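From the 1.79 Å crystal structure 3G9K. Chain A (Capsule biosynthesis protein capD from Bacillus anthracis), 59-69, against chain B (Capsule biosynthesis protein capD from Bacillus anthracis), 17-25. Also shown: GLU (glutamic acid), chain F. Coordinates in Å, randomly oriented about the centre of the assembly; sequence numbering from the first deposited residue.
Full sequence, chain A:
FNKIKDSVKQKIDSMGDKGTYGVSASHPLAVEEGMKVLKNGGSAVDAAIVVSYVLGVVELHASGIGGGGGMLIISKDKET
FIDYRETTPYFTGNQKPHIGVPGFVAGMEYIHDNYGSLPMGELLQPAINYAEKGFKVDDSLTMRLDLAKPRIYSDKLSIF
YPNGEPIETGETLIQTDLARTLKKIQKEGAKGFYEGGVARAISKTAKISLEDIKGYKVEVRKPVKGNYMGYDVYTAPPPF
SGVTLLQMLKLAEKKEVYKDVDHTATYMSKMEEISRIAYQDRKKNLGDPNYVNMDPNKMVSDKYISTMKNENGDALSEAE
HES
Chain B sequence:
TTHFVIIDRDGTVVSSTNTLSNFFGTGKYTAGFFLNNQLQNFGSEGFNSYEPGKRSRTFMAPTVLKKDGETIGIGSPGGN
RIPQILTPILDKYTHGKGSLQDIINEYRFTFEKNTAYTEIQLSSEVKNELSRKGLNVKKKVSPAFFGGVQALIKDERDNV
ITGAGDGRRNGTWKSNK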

# COMPACT_ATOMS: atom_id res chain seq x y z
N GLU A 59 -1.16 12.89 -3.27
CA GLU A 59 -1.80 12.12 -2.22
C GLU A 59 -0.88 12.10 -0.99
O GLU A 59 -0.64 11.07 -0.39
CB GLU A 59 -2.09 10.70 -2.68
CG GLU A 59 -3.12 10.07 -1.82
CD GLU A 59 -3.31 8.59 -2.12
OE1 GLU A 59 -2.30 7.88 -2.28
OE2 GLU A 59 -4.48 8.16 -2.17
N LEU A 60 -0.38 13.28 -0.66
CA LEU A 60 0.73 13.51 0.27
C LEU A 60 0.51 13.06 1.71
O LEU A 60 1.49 12.77 2.44
CB LEU A 60 1.10 14.99 0.22
CG LEU A 60 0.01 15.96 0.70
CD1 LEU A 60 0.44 16.48 2.13
CD2 LEU A 60 -0.23 17.12 -0.25
N HIS A 61 -0.75 12.94 2.09
CA HIS A 61 -1.11 12.43 3.42
C HIS A 61 -0.75 10.99 3.57
O HIS A 61 -0.49 10.55 4.67
CB HIS A 61 -2.61 12.60 3.72
CG HIS A 61 -3.52 12.11 2.64
ND1 HIS A 61 -3.75 12.82 1.48
CD2 HIS A 61 -4.25 10.98 2.54
CE1 HIS A 61 -4.61 12.16 0.73
NE2 HIS A 61 -4.94 11.04 1.36
N ALA A 62 -0.69 10.28 2.45
CA ALA A 62 -0.63 8.78 2.49
C ALA A 62 0.71 8.14 2.18
O ALA A 62 0.95 6.99 2.54
CB ALA A 62 -1.68 8.22 1.52
N SER A 63 1.58 8.83 1.46
CA SER A 63 2.88 8.30 1.13
C SER A 63 3.75 9.47 0.67
O SER A 63 3.23 10.57 0.45
CB SER A 63 2.81 7.25 0.01
OG SER A 63 2.57 7.84 -1.29
N GLY A 64 5.04 9.21 0.50
CA GLY A 64 5.91 10.19 -0.13
C GLY A 64 7.38 10.05 0.18
O GLY A 64 7.84 9.03 0.72
N ILE A 65 8.16 11.09 -0.14
CA ILE A 65 9.62 10.96 -0.06
C ILE A 65 10.07 10.86 1.40
O ILE A 65 11.18 10.41 1.66
CB ILE A 65 10.41 12.04 -0.85
CG1 ILE A 65 10.12 13.48 -0.36
CG2 ILE A 65 10.06 11.94 -2.30
CD1 ILE A 65 10.92 14.54 -1.07
N GLY A 66 9.20 11.27 2.33
CA GLY A 66 9.52 11.24 3.77
C GLY A 66 9.26 9.88 4.38
O GLY A 66 9.49 9.67 5.57
N GLY A 67 8.73 8.95 3.58
CA GLY A 67 8.44 7.57 3.99
C GLY A 67 9.21 6.39 3.37
O GLY A 67 10.44 6.46 3.10
N GLY A 68 8.47 5.30 3.15
CA GLY A 68 9.03 4.07 2.64
C GLY A 68 7.98 3.26 1.95
O GLY A 68 6.88 3.74 1.74
N GLY A 69 8.28 2.00 1.66
CA GLY A 69 7.38 1.19 0.88
C GLY A 69 8.02 -0.13 0.52
O GLY A 69 9.18 -0.40 0.92
N THR B 17 3.03 -1.08 -2.31
CA THR B 17 2.45 -0.25 -1.25
C THR B 17 3.48 0.66 -0.55
O THR B 17 4.52 0.23 -0.10
CB THR B 17 1.35 -1.03 -0.36
OG1 THR B 17 1.23 -0.55 1.00
CG2 THR B 17 1.34 -2.51 -0.51
N ASN B 18 3.19 1.96 -0.55
CA ASN B 18 4.05 2.96 0.03
C ASN B 18 3.35 3.62 1.20
O ASN B 18 2.12 3.70 1.22
CB ASN B 18 4.39 4.02 -1.00
CG ASN B 18 5.17 3.46 -2.21
OD1 ASN B 18 5.88 2.47 -2.09
ND2 ASN B 18 5.04 4.13 -3.36
N THR B 19 4.13 4.10 2.18
CA THR B 19 3.50 4.66 3.36
C THR B 19 4.36 5.65 4.15
O THR B 19 5.59 5.70 4.01
CB THR B 19 3.06 3.52 4.27
OG1 THR B 19 2.17 4.03 5.27
CG2 THR B 19 4.29 2.85 4.93
N LEU B 20 3.67 6.44 4.96
CA LEU B 20 4.25 7.26 6.01
C LEU B 20 3.90 6.70 7.41
O LEU B 20 4.33 7.18 8.39
CB LEU B 20 3.76 8.68 5.95
CG LEU B 20 3.98 9.52 4.72
CD1 LEU B 20 3.37 10.85 4.87
CD2 LEU B 20 5.40 9.60 4.36
N SER B 21 3.05 5.70 7.49
CA SER B 21 2.68 5.02 8.75
C SER B 21 1.65 5.68 9.67
O SER B 21 1.30 5.15 10.67
CB SER B 21 3.90 4.66 9.57
OG SER B 21 4.55 3.55 9.06
N ASN B 22 1.20 6.85 9.35
CA ASN B 22 0.06 7.48 9.94
C ASN B 22 -0.14 8.48 8.87
O ASN B 22 0.73 8.71 8.09
CB ASN B 22 0.38 8.22 11.23
CG ASN B 22 -0.87 8.72 11.97
OD1 ASN B 22 -2.00 8.68 11.48
ND2 ASN B 22 -0.65 9.20 13.17
N PHE B 23 -1.32 9.05 8.80
CA PHE B 23 -1.54 10.07 7.80
C PHE B 23 -0.64 11.25 8.13
O PHE B 23 -0.48 11.58 9.30
CB PHE B 23 -3.00 10.46 7.77
CG PHE B 23 -3.89 9.37 7.16
CD1 PHE B 23 -3.64 8.90 5.87
CD2 PHE B 23 -4.93 8.80 7.88
CE1 PHE B 23 -4.43 7.90 5.31
CE2 PHE B 23 -5.72 7.80 7.32
CZ PHE B 23 -5.47 7.34 6.05
N PHE B 24 -0.02 11.85 7.11
CA PHE B 24 1.10 12.79 7.27
C PHE B 24 2.18 12.34 8.26
O PHE B 24 2.79 13.19 8.93
CB PHE B 24 0.60 14.13 7.79
CG PHE B 24 -0.62 14.60 7.11
CD1 PHE B 24 -1.88 14.27 7.61
CD2 PHE B 24 -0.53 15.33 5.96
CE1 PHE B 24 -3.01 14.70 6.98
CE2 PHE B 24 -1.67 15.77 5.33
CZ PHE B 24 -2.92 15.45 5.85
N GLY B 25 2.46 11.04 8.37
CA GLY B 25 3.46 10.57 9.31
C GLY B 25 3.34 11.13 10.72
O GLY B 25 2.25 11.18 11.30
N GLU F . -2.31 2.55 10.12
CA GLU F . -2.53 2.67 8.69
C GLU F . -1.31 2.19 7.87
O GLU F . -0.21 2.66 8.12
CB GLU F . -2.84 4.14 8.40
CG GLU F . -2.62 4.58 6.96
CD GLU F . -3.63 4.01 5.99
OE1 GLU F . -4.26 2.98 6.31
OE2 GLU F . -3.74 4.60 4.91
OXT GLU F . -1.38 1.35 6.94
O HOH W 1 0.73 7.06 5.65

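This is a largely backbone-directed contact between two largely buried segments, in which a short antiparallel β pairing at one end and a loop-to-loop hydrogen bond at the other are joined by the packing of leucine, histidine and phenylalanine side chains.

The β pairing centres on G68(A) and T19(B), which exchange two nearly straight hydrogen bonds: G68(A) N donates to T19(B) O at 3.0 Å, and T19(B) N donates to G68(A) O at 2.8 Å. The next pair, G69(A) and N18(B), is not hydrogen-bonded, and its CA atoms lie only 3.9 Å apart. Glycine suits this tight approach. A CB on G69(A) would fall 3.0 Å from T17(B) O, while one on G67(A) would fall 2.1 Å from T19(B) O. Without side chains, the glycines can bring CH groups close to carbonyls, as in the CA-H...O contact of 3.4 Å from G67(A) CA to T19(B) O.

Just before this strand, chain A makes a type I turn from G64(A) to G67(A), closed by G67(A) N donating to G64(A) O at 3.0 Å. L20(B) CD2 lies 3.5 Å from G67(A) N, in the glycine-rich turn, while L20(B) CD1 lies 3.6 Å from L60(A) O, ahead of the turn; the branched end of leucine thus spans two parts of the chain A backbone. The backbone of G64(A) has its own demand, since a CB there would be jammed against the preceding carbonyl.

At the other end, H61(A) O accepts a hydrogen bond from F24(B) N at 2.8 Å and also receives the CA-H of F23(B), with F23(B) CA 3.3 Å away. H61(A) CB sits over the face of the F24(B) ring, 3.8 Å from its centroid, in a CH-π contact. At the edge of the same ring, L60(A) CD1 packs 3.9 Å from F24(B) CE2. A flat aromatic ring suits both neighbours. F23(B) meets the H61(A) ring obliquely, with planes at 51°, and GLU CG lies over one face of the phenylalanine ring.

Between the two ends, water 1 donates to A62(A) O at 3.1 Å and to N22(B) O at 2.9 Å, and accepts from L20(B) N at 3.1 Å, bridging backbone groups that do not pair directly. Nearby, S21(B) N donates to T19(B) OG1 at 2.9 Å, so the threonine hydroxyl helps hold the chain as it leaves the strand.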